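Local coordinates for protein phosphatidylserine synthase (Haemophilus influenzae, PDB 3HSI) that belongs to the phospholipase D superfamily of enzymes and carries two related alpha/beta halves in a single chain, at residues K50-V55 and S186-I191; H142-V147 and V152-A157; H180-D185 and L234-K239; N192-D197 and N229-L234. All coordinates share one frame; numbering follows the deposited sequence.

Overall arrangement
Three of the four contacts use helix 181-195; contact 2 is the beta hairpin that the helix packs on. Contacts 1 and 2 are buried: contact 1 lays helix 181-195 on strand 52-56, and contact 2 pairs strand 146-148, a neighbour of strand 52-56 in the sheet, with strand 151-155. They touch, Y54 O meeting V147 N and V188 packing on V147. Contacts 3 and 4 lie at the surface, about 15 Å apart between centres, where the same helix meets the loop after helix 216-229; they share L234. Contact 1 sets aliphatic groups against an aromatic ring and a guanidinium, contact 2 adds backbone pairing, contact 3 depends on one carboxylate, and contact 4 on a tyrosine ring over glycine.

Contact 1. Residues K50-V55 and S186-I191; sequences KKRIYV and SMVNFI
V188 reaches from helix 181-195 into the angle between R52 and Y54 and turns one methyl mainly to each. Its CG1 lies over a face of the Y54 ring, 3.9 Å from the ring centroid and 18° off the normal, a CH-pi contact shifted toward the hydroxyl end: the nearest ring atom is Y54 CZ, 3.7 Å from V188 CG1. The other methyl, V188 CG2, covers a face of the R52 guanidinium and comes closest to R52 NH1 at 3.8 Å. With CG1 anti to the backbone N (chi1 167°), V188 spreads its two branches across both flat groups. I191, one helical turn on, takes the ring from a different direction: I191 CG2 sits at the edge, near the ring plane, 3.6 Å from Y54 CD1, while I191 CD1 packs beside the CB end.

R52 places CG between its backbone N and carbonyl carbon (chi1 69°), then runs extended, which brings the guanidinium beside the helix with a flat side against V188. Its polar end is engaged beyond the apolar contact: NE bonds to D149 O, and NH2 forms a salt bridge with D185, a residue of the same helix. The Y54 hydroxyl likewise bonds to D84 and N192, which ties the ring at its far end.

The axes of strand 52-55 and helix 186-191 come within 9.7 Å of each other. Alternate strand residues R52 and Y54 face the helix, as expected of a helix layered on a beta-sheet in the alpha/beta fold of the phospholipase D superfamily.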
# COMPACT_ATOMS: atom_id res chain seq x y z
N LYS C 50 -14.30 -30.22 -24.89
CA LYS C 50 -15.46 -31.04 -24.63
C LYS C 50 -15.99 -30.98 -23.19
O LYS C 50 -17.16 -31.20 -22.98
CB LYS C 50 -15.17 -32.50 -25.00
CG LYS C 50 -15.38 -32.82 -26.46
CD LYS C 50 -14.06 -33.02 -27.12
CE LYS C 50 -14.19 -33.16 -28.65
NZ LYS C 50 -12.80 -33.14 -29.22
N LYS C 51 -15.13 -30.69 -22.22
CA LYS C 51 -15.53 -30.71 -20.81
C LYS C 51 -15.50 -29.35 -20.13
O LYS C 51 -16.45 -28.97 -19.46
CB LYS C 51 -14.63 -31.71 -20.05
CG LYS C 51 -14.87 -33.17 -20.53
CD LYS C 51 -13.60 -34.02 -20.46
CE LYS C 51 -13.95 -35.51 -20.57
NZ LYS C 51 -12.92 -36.38 -19.90
N ARG C 52 -14.42 -28.60 -20.30
CA ARG C 52 -14.28 -27.34 -19.56
C ARG C 52 -13.36 -26.35 -20.23
O ARG C 52 -12.46 -26.74 -21.02
CB ARG C 52 -13.74 -27.62 -18.15
CG ARG C 52 -12.27 -28.10 -18.17
CD ARG C 52 -11.89 -28.77 -16.87
NE ARG C 52 -10.58 -29.38 -17.02
CZ ARG C 52 -9.94 -30.06 -16.06
NH1 ARG C 52 -10.49 -30.23 -14.86
NH2 ARG C 52 -8.75 -30.57 -16.33
N ILE C 53 -13.59 -25.07 -19.90
CA ILE C 53 -12.76 -23.97 -20.31
C ILE C 53 -12.69 -22.99 -19.15
O ILE C 53 -13.69 -22.35 -18.81
CB ILE C 53 -13.31 -23.24 -21.57
CG1 ILE C 53 -13.25 -24.17 -22.81
CG2 ILE C 53 -12.52 -21.94 -21.82
CD1 ILE C 53 -14.04 -23.67 -24.03
N TYR C 54 -11.51 -22.92 -18.54
CA TYR C 54 -11.20 -21.96 -17.48
C TYR C 54 -10.15 -21.00 -17.98
O TYR C 54 -9.16 -21.41 -18.62
CB TYR C 54 -10.69 -22.67 -16.21
CG TYR C 54 -11.78 -23.38 -15.38
CD1 TYR C 54 -12.10 -22.94 -14.08
CD2 TYR C 54 -12.49 -24.45 -15.91
CE1 TYR C 54 -13.09 -23.57 -13.32
CE2 TYR C 54 -13.49 -25.09 -15.16
CZ TYR C 54 -13.78 -24.65 -13.87
OH TYR C 54 -14.75 -25.29 -13.14
N VAL C 55 -10.36 -19.73 -17.67
CA VAL C 55 -9.50 -18.63 -18.06
C VAL C 55 -9.41 -17.70 -16.85
O VAL C 55 -10.45 -17.37 -16.27
CB VAL C 55 -10.12 -17.85 -19.24
CG1 VAL C 55 -9.42 -16.52 -19.45
CG2 VAL C 55 -10.08 -18.68 -20.53
N SER C 186 -5.07 -29.55 -11.42
CA SER C 186 -4.57 -28.77 -10.28
C SER C 186 -4.92 -27.30 -10.41
O SER C 186 -5.24 -26.64 -9.42
CB SER C 186 -3.05 -28.90 -10.19
OG SER C 186 -2.54 -28.07 -9.16
N MSE C 187 -4.86 -26.78 -11.64
CA MSE C 187 -5.14 -25.38 -11.88
C MSE C 187 -6.65 -25.03 -11.73
O MSE C 187 -7.03 -24.05 -11.04
CB MSE C 187 -4.53 -24.98 -13.22
CG MSE C 187 -3.00 -25.05 -13.13
SE MSE C 187 -2.12 -24.21 -14.62
CE MSE C 187 -1.94 -22.43 -13.81
N VAL C 188 -7.49 -25.88 -12.29
CA VAL C 188 -8.93 -25.76 -12.14
C VAL C 188 -9.36 -25.92 -10.66
O VAL C 188 -10.27 -25.24 -10.22
CB VAL C 188 -9.63 -26.85 -12.99
CG1 VAL C 188 -11.13 -26.97 -12.63
CG2 VAL C 188 -9.38 -26.58 -14.49
N ASN C 189 -8.73 -26.84 -9.93
CA ASN C 189 -9.02 -26.99 -8.51
C ASN C 189 -8.71 -25.71 -7.71
O ASN C 189 -9.49 -25.30 -6.85
CB ASN C 189 -8.30 -28.20 -7.93
CG ASN C 189 -8.97 -29.50 -8.30
OD1 ASN C 189 -10.14 -29.53 -8.69
ND2 ASN C 189 -8.25 -30.60 -8.16
N PHE C 190 -7.59 -25.08 -8.03
CA PHE C 190 -7.18 -23.82 -7.37
C PHE C 190 -8.24 -22.75 -7.61
O PHE C 190 -8.65 -22.02 -6.69
CB PHE C 190 -5.80 -23.35 -7.88
CG PHE C 190 -5.35 -22.05 -7.27
CD1 PHE C 190 -4.86 -22.01 -5.97
CD2 PHE C 190 -5.49 -20.85 -7.96
CE1 PHE C 190 -4.47 -20.79 -5.39
CE2 PHE C 190 -5.11 -19.61 -7.37
CZ PHE C 190 -4.61 -19.59 -6.10
N ILE C 191 -8.68 -22.69 -8.86
CA ILE C 191 -9.66 -21.70 -9.28
C ILE C 191 -10.95 -21.92 -8.52
O ILE C 191 -11.47 -20.98 -7.91
CB ILE C 191 -9.88 -21.74 -10.80
CG1 ILE C 191 -8.62 -21.17 -11.50
CG2 ILE C 191 -11.13 -20.96 -11.19
CD1 ILE C 191 -8.62 -21.44 -12.98

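Contact 2. Residues H142-V147 and V152-A157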
# COMPACT_ATOMS: atom_id res chain seq x y z
N HIS C 142 -3.49 -10.98 -11.23
CA HIS C 142 -2.45 -11.25 -12.21
C HIS C 142 -2.16 -12.75 -12.33
O HIS C 142 -1.16 -13.13 -12.92
CB HIS C 142 -1.15 -10.55 -11.82
CG HIS C 142 -1.03 -9.14 -12.32
ND1 HIS C 142 -1.29 -8.78 -13.62
CD2 HIS C 142 -0.55 -8.02 -11.70
CE1 HIS C 142 -1.04 -7.49 -13.78
NE2 HIS C 142 -0.59 -7.01 -12.63
N VAL C 143 -3.02 -13.59 -11.76
CA VAL C 143 -2.95 -15.03 -11.96
C VAL C 143 -3.21 -15.31 -13.46
O VAL C 143 -4.13 -14.73 -14.05
CB VAL C 143 -4.04 -15.73 -11.09
CG1 VAL C 143 -4.27 -17.21 -11.53
CG2 VAL C 143 -3.67 -15.62 -9.61
N LYS C 144 -2.39 -16.19 -14.05
CA LYS C 144 -2.50 -16.56 -15.47
C LYS C 144 -2.87 -18.00 -15.67
O LYS C 144 -2.76 -18.82 -14.75
CB LYS C 144 -1.18 -16.30 -16.21
CG LYS C 144 -0.54 -14.97 -15.94
CD LYS C 144 -1.40 -13.80 -16.47
CE LYS C 144 -0.86 -12.44 -15.96
NZ LYS C 144 -1.69 -11.32 -16.50
N GLY C 145 -3.30 -18.35 -16.88
CA GLY C 145 -3.57 -19.74 -17.19
C GLY C 145 -4.93 -19.85 -17.85
O GLY C 145 -5.89 -19.22 -17.41
N PHE C 146 -4.98 -20.64 -18.93
CA PHE C 146 -6.19 -21.04 -19.58
C PHE C 146 -6.16 -22.56 -19.55
O PHE C 146 -5.16 -23.17 -19.89
CB PHE C 146 -6.21 -20.63 -21.06
CG PHE C 146 -6.01 -19.17 -21.31
CD1 PHE C 146 -6.15 -18.22 -20.30
CD2 PHE C 146 -5.72 -18.73 -22.59
CE1 PHE C 146 -5.98 -16.86 -20.56
CE2 PHE C 146 -5.56 -17.38 -22.87
CZ PHE C 146 -5.70 -16.43 -21.84
N VAL C 147 -7.26 -23.18 -19.16
CA VAL C 147 -7.33 -24.61 -19.17
C VAL C 147 -8.45 -24.99 -20.10
O VAL C 147 -9.58 -24.54 -19.93
CB VAL C 147 -7.57 -25.17 -17.75
CG1 VAL C 147 -7.77 -26.72 -17.79
CG2 VAL C 147 -6.43 -24.75 -16.79
N VAL C 152 -3.14 -26.93 -20.61
CA VAL C 152 -2.85 -25.61 -20.09
C VAL C 152 -2.19 -24.72 -21.16
O VAL C 152 -1.18 -25.10 -21.75
CB VAL C 152 -2.00 -25.65 -18.82
CG1 VAL C 152 -1.66 -24.24 -18.37
CG2 VAL C 152 -2.75 -26.36 -17.69
N LEU C 153 -2.77 -23.54 -21.39
CA LEU C 153 -2.11 -22.51 -22.19
C LEU C 153 -1.74 -21.38 -21.24
O LEU C 153 -2.61 -20.71 -20.71
CB LEU C 153 -3.01 -22.04 -23.33
CG LEU C 153 -2.42 -21.13 -24.41
CD1 LEU C 153 -1.20 -21.77 -25.11
CD2 LEU C 153 -3.48 -20.75 -25.48
N TYR C 154 -0.45 -21.22 -20.99
CA TYR C 154 0.00 -20.26 -19.99
C TYR C 154 0.67 -19.07 -20.66
O TYR C 154 1.54 -19.25 -21.53
CB TYR C 154 0.96 -20.93 -18.99
CG TYR C 154 1.22 -20.10 -17.75
CD1 TYR C 154 0.47 -20.28 -16.59
CD2 TYR C 154 2.22 -19.10 -17.75
CE1 TYR C 154 0.70 -19.49 -15.45
CE2 TYR C 154 2.45 -18.32 -16.64
CZ TYR C 154 1.69 -18.52 -15.49
OH TYR C 154 1.93 -17.72 -14.39
N SER C 155 0.29 -17.86 -20.25
CA SER C 155 0.85 -16.65 -20.82
C SER C 155 0.53 -15.43 -19.97
O SER C 155 -0.50 -15.38 -19.29
CB SER C 155 0.27 -16.39 -22.21
OG SER C 155 0.86 -15.23 -22.75
N GLY C 156 1.40 -14.43 -20.05
CA GLY C 156 1.13 -13.16 -19.36
C GLY C 156 0.07 -12.31 -20.07
O GLY C 156 -0.36 -11.29 -19.55
N ALA C 157 -0.36 -12.77 -21.26
CA ALA C 157 -1.21 -11.97 -22.18
C ALA C 157 -2.66 -11.90 -21.72
O ALA C 157 -3.20 -12.89 -21.23
CB ALA C 157 -1.17 -12.56 -23.58
O HOH W 1 -3.73 -11.72 -18.25
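K144 and Y154 meet nearly at a right angle. K144 CB stands over one face of the Y154 ring, 4.0 Å from its centroid, in a CH-pi contact displaced toward CZ. The lysine chain then bends at chi2 (-66°) and leaves the ring to follow the other backbone: K144 CB passes S155 O at 3.3 Å, and K144 NZ ends 3.3 Å from G156 O in a weak hydrogen bond. A water 2.7 Å from K144 NZ accepts from it and donates weakly to A157 O, so the amine reaches G156 O directly and A157 O through water. The tyrosine is steadied from its hydroxyl, which bonds to N393.

Past G145, whose backbone angles would jam a CB against the preceding carbonyl O, the segments pair as antiparallel strands. F146 and L153 form a hydrogen-bonded pair, with F146 N 3.0 Å from L153 O and L153 N 2.8 Å from F146 O. Their side chains touch through the CB atoms, on the face covered by F38 of helix 35-48. V147 and V152 make the next, non-hydrogen-bonded pair, CG2 against CG2 at 4.1 Å, on the face packed by helix 181-195.

S155 OG accepts from A157 N, an ST turn, and also hydrogen-bonds to R174 O. This is a beta hairpin whose first strand follows the HxK of the HxKxxxxD signature, the active-site motif of the phospholipase D superfamily.

Contact 3. Residues H180-D185 and L234-K239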
# COMPACT_ATOMS: atom_id res chain seq x y z
N HIS C 180 -1.26 -31.80 -20.06
CA HIS C 180 -0.99 -32.58 -18.85
C HIS C 180 -2.22 -32.56 -17.94
O HIS C 180 -2.49 -31.55 -17.24
CB HIS C 180 0.22 -32.00 -18.11
CG HIS C 180 0.81 -32.94 -17.11
ND1 HIS C 180 0.05 -33.68 -16.23
CD2 HIS C 180 2.10 -33.27 -16.86
CE1 HIS C 180 0.84 -34.43 -15.48
NE2 HIS C 180 2.09 -34.20 -15.84
N ALA C 181 -2.93 -33.67 -17.91
CA ALA C 181 -4.21 -33.76 -17.17
C ALA C 181 -4.10 -33.36 -15.69
O ALA C 181 -4.98 -32.68 -15.15
CB ALA C 181 -4.79 -35.17 -17.30
N GLU C 182 -3.02 -33.79 -15.04
CA GLU C 182 -2.88 -33.57 -13.61
C GLU C 182 -2.54 -32.09 -13.34
O GLU C 182 -3.04 -31.50 -12.36
CB GLU C 182 -1.79 -34.50 -13.05
CG GLU C 182 -2.21 -35.37 -11.87
CD GLU C 182 -1.11 -35.51 -10.76
OE1 GLU C 182 -0.42 -36.56 -10.77
OE2 GLU C 182 -0.95 -34.60 -9.88
N LEU C 183 -1.73 -31.47 -14.20
CA LEU C 183 -1.51 -30.02 -14.10
C LEU C 183 -2.84 -29.27 -14.35
O LEU C 183 -3.20 -28.35 -13.61
CB LEU C 183 -0.41 -29.51 -15.07
CG LEU C 183 -0.15 -27.98 -14.92
CD1 LEU C 183 0.30 -27.65 -13.52
CD2 LEU C 183 0.88 -27.40 -15.88
N ALA C 184 -3.57 -29.68 -15.39
CA ALA C 184 -4.83 -29.03 -15.69
C ALA C 184 -5.77 -29.15 -14.49
O ALA C 184 -6.33 -28.16 -14.03
CB ALA C 184 -5.47 -29.59 -16.97
N ASP C 185 -5.93 -30.37 -13.96
CA ASP C 185 -6.82 -30.58 -12.80
C ASP C 185 -6.37 -29.70 -11.61
O ASP C 185 -7.18 -29.15 -10.92
CB ASP C 185 -6.83 -32.03 -12.39
CG ASP C 185 -7.59 -32.91 -13.37
OD1 ASP C 185 -8.30 -32.39 -14.28
OD2 ASP C 185 -7.46 -34.15 -13.24
N LEU C 234 -0.87 -31.03 -5.71
CA LEU C 234 -0.45 -32.02 -6.67
C LEU C 234 -0.75 -33.39 -6.11
O LEU C 234 -0.67 -33.60 -4.89
CB LEU C 234 1.04 -31.85 -6.97
CG LEU C 234 1.42 -30.56 -7.69
CD1 LEU C 234 2.93 -30.45 -7.84
CD2 LEU C 234 0.72 -30.45 -9.06
N LYS C 235 -1.11 -34.33 -6.98
CA LYS C 235 -1.32 -35.69 -6.51
C LYS C 235 -0.08 -36.57 -6.56
O LYS C 235 0.21 -37.28 -5.60
CB LYS C 235 -2.51 -36.35 -7.21
CG LYS C 235 -3.81 -36.02 -6.54
CD LYS C 235 -5.01 -36.50 -7.34
CE LYS C 235 -6.28 -35.93 -6.70
NZ LYS C 235 -7.24 -35.34 -7.69
N SER C 236 0.66 -36.56 -7.67
CA SER C 236 1.78 -37.50 -7.78
C SER C 236 3.17 -36.83 -7.78
O SER C 236 4.09 -37.30 -8.46
CB SER C 236 1.58 -38.54 -8.92
OG SER C 236 1.51 -37.93 -10.21
N ALA C 237 3.30 -35.79 -6.95
CA ALA C 237 4.53 -34.98 -6.82
C ALA C 237 5.63 -35.62 -5.96
O ALA C 237 5.36 -36.20 -4.89
CB ALA C 237 4.20 -33.60 -6.30
N VAL C 238 6.86 -35.50 -6.44
CA VAL C 238 8.03 -35.91 -5.67
C VAL C 238 8.98 -34.73 -5.49
O VAL C 238 8.93 -33.76 -6.25
CB VAL C 238 8.78 -37.11 -6.34
CG1 VAL C 238 7.86 -38.36 -6.48
CG2 VAL C 238 9.41 -36.70 -7.69
N LYS C 239 9.84 -34.81 -4.48
CA LYS C 239 10.96 -33.89 -4.35
C LYS C 239 12.16 -34.38 -5.17
O LYS C 239 12.32 -35.59 -5.38
CB LYS C 239 11.34 -33.75 -2.88
CG LYS C 239 10.37 -32.90 -2.09
CD LYS C 239 10.69 -33.04 -0.64
CE LYS C 239 9.62 -32.46 0.26
NZ LYS C 239 10.15 -32.69 1.64
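Hydrogen bonds to the E182 carboxylate carry this contact. The straightforward one comes from the loop backbone: K235 N lies 2.9 Å from E182 OE2 and meets it from above the carboxylate plane, 35° out of it. The following amide, S236 N, contributes weak bonds to both oxygens, 3.3 Å to E182 OE1 and longer to OE2. The serine hydroxyl also points at the group, but the modelled 2.4 Å between S236 OG and E182 OE1 is too short to be trusted in detail. E182 reaches the loop with chi1 at -126° and a bend at chi2, both off the usual staggered values.

Van der Waals contact is slight: K235 CB passes E182 OE2 at 3.6 Å, and L22 of strand 22-23 touches E182, L234 and S236 together.

Charge acts only at longer range. K235 NZ stays 5.7 Å from D185 OD2 and farther from E182, which could give a modest, solvent-screened attraction.

H180, at the N-cap of helix 181-195, accepts a weak capping bond from E182 N through ND1. The contact is a surface junction in which an acid of the first helical turn gathers successive backbone amides of a loop.

Contact 4. Residues N192-D197 and N229-L234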
# COMPACT_ATOMS: atom_id res chain seq x y z
N ASN C 192 -11.46 -23.16 -8.54
CA ASN C 192 -12.69 -23.47 -7.86
C ASN C 192 -12.56 -23.31 -6.35
O ASN C 192 -13.41 -22.67 -5.74
CB ASN C 192 -13.17 -24.89 -8.16
CG ASN C 192 -14.00 -24.97 -9.41
OD1 ASN C 192 -15.19 -24.65 -9.38
ND2 ASN C 192 -13.41 -25.43 -10.50
N ASP C 193 -11.50 -23.89 -5.78
CA ASP C 193 -11.30 -23.94 -4.33
C ASP C 193 -10.89 -22.62 -3.73
O ASP C 193 -11.32 -22.31 -2.62
CB ASP C 193 -10.23 -24.97 -3.93
CG ASP C 193 -10.65 -26.40 -4.22
OD1 ASP C 193 -11.80 -26.63 -4.69
OD2 ASP C 193 -9.84 -27.31 -4.00
N TYR C 194 -10.05 -21.85 -4.42
CA TYR C 194 -9.51 -20.62 -3.84
C TYR C 194 -9.92 -19.30 -4.50
O TYR C 194 -10.28 -18.35 -3.80
CB TYR C 194 -7.98 -20.70 -3.73
CG TYR C 194 -7.54 -21.69 -2.68
CD1 TYR C 194 -7.73 -21.41 -1.32
CD2 TYR C 194 -6.96 -22.90 -3.03
CE1 TYR C 194 -7.38 -22.31 -0.34
CE2 TYR C 194 -6.57 -23.83 -2.04
CZ TYR C 194 -6.80 -23.52 -0.70
OH TYR C 194 -6.43 -24.39 0.28
N LEU C 195 -9.88 -19.22 -5.82
CA LEU C 195 -10.18 -17.96 -6.49
C LEU C 195 -11.66 -17.63 -6.47
O LEU C 195 -12.02 -16.52 -6.14
CB LEU C 195 -9.66 -17.92 -7.93
CG LEU C 195 -8.20 -17.56 -8.11
CD1 LEU C 195 -7.90 -17.39 -9.60
CD2 LEU C 195 -7.86 -16.28 -7.35
N LEU C 196 -12.49 -18.62 -6.84
CA LEU C 196 -13.92 -18.46 -6.93
C LEU C 196 -14.64 -18.52 -5.59
O LEU C 196 -15.48 -19.38 -5.38
CB LEU C 196 -14.52 -19.52 -7.85
CG LEU C 196 -14.56 -19.33 -9.36
CD1 LEU C 196 -15.44 -20.44 -9.93
CD2 LEU C 196 -15.13 -17.97 -9.70
N ASP C 197 -14.36 -17.59 -4.70
CA ASP C 197 -15.15 -17.45 -3.50
C ASP C 197 -16.27 -16.43 -3.69
O ASP C 197 -16.04 -15.21 -3.76
CB ASP C 197 -14.25 -17.06 -2.33
CG ASP C 197 -15.03 -16.85 -1.05
OD1 ASP C 197 -16.24 -17.14 -1.00
OD2 ASP C 197 -14.42 -16.36 -0.07
N ASN C 229 -3.99 -18.66 2.54
CA ASN C 229 -4.26 -20.07 2.28
C ASN C 229 -4.15 -20.56 0.85
O ASN C 229 -3.99 -21.73 0.63
CB ASN C 229 -5.61 -20.51 2.85
CG ASN C 229 -5.76 -20.21 4.32
OD1 ASN C 229 -4.99 -20.70 5.14
ND2 ASN C 229 -6.76 -19.41 4.66
N GLY C 230 -4.26 -19.68 -0.14
CA GLY C 230 -4.24 -20.16 -1.51
C GLY C 230 -2.97 -20.91 -1.82
O GLY C 230 -1.86 -20.41 -1.57
N GLU C 231 -3.12 -22.11 -2.38
CA GLU C 231 -2.00 -22.91 -2.84
C GLU C 231 -2.51 -23.93 -3.84
O GLU C 231 -3.69 -24.26 -3.82
CB GLU C 231 -1.29 -23.61 -1.67
CG GLU C 231 -2.19 -24.56 -0.88
CD GLU C 231 -1.46 -25.25 0.28
OE1 GLU C 231 -0.22 -25.09 0.42
OE2 GLU C 231 -2.13 -25.99 1.05
N TYR C 232 -1.66 -24.39 -4.74
CA TYR C 232 -2.04 -25.44 -5.69
C TYR C 232 -1.73 -26.78 -5.02
O TYR C 232 -0.86 -26.83 -4.17
CB TYR C 232 -1.25 -25.32 -6.98
CG TYR C 232 -1.60 -24.11 -7.83
CD1 TYR C 232 -2.58 -24.20 -8.80
CD2 TYR C 232 -0.95 -22.89 -7.66
CE1 TYR C 232 -2.91 -23.13 -9.59
CE2 TYR C 232 -1.28 -21.78 -8.45
CZ TYR C 232 -2.27 -21.93 -9.42
OH TYR C 232 -2.67 -20.91 -10.23
N SER C 233 -2.46 -27.83 -5.37
CA SER C 233 -2.17 -29.18 -4.85
C SER C 233 -1.79 -30.12 -6.00
O SER C 233 -2.32 -30.03 -7.09
CB SER C 233 -3.38 -29.79 -4.13
OG SER C 233 -3.62 -29.14 -2.92
N LEU C 234 -0.87 -31.03 -5.71
CA LEU C 234 -0.45 -32.02 -6.67
C LEU C 234 -0.75 -33.39 -6.11
O LEU C 234 -0.67 -33.60 -4.89
CB LEU C 234 1.04 -31.85 -6.97
CG LEU C 234 1.42 -30.56 -7.69
CD1 LEU C 234 2.93 -30.45 -7.84
CD2 LEU C 234 0.72 -30.45 -9.06
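The Y194 ring lies flat against the backbone at G230. G230 CA sits 3.8 Å from the ring centroid and 15° off its normal, a CH-pi contact over the face, with Y194 CD1 its nearest ring atom. E231 N lies over that face too, so the ring covers the G230-E231 peptide link. Two carbonyl oxygens also touch the ring: E231 O is 3.4 Å from Y194 CE2, and N229 O approaches Y194 CE1 obliquely at 3.6 Å.

The ring is aimed by chi1 of -70°, with CG anti to the carbonyl carbon, and L226 of helix 216-229 packs on it as well. Y194 belongs to the wider pi-type turn that closes helix 181-195. Just beyond, L196 centres an inverse gamma turn, in which D197 N bonds weakly to L195 O.

Farther out, the loop is pinned to the same helix: Y232 stacks on F190, and S233 O accepts from S186 OG. L195 O receives the hydroxyl of Y222, a further link between the two helices. The result is a surface junction between helix C-termini, where a tyrosine of the last turn of helix 181-195 covers the glycine at which the chain leaves helix 216-229.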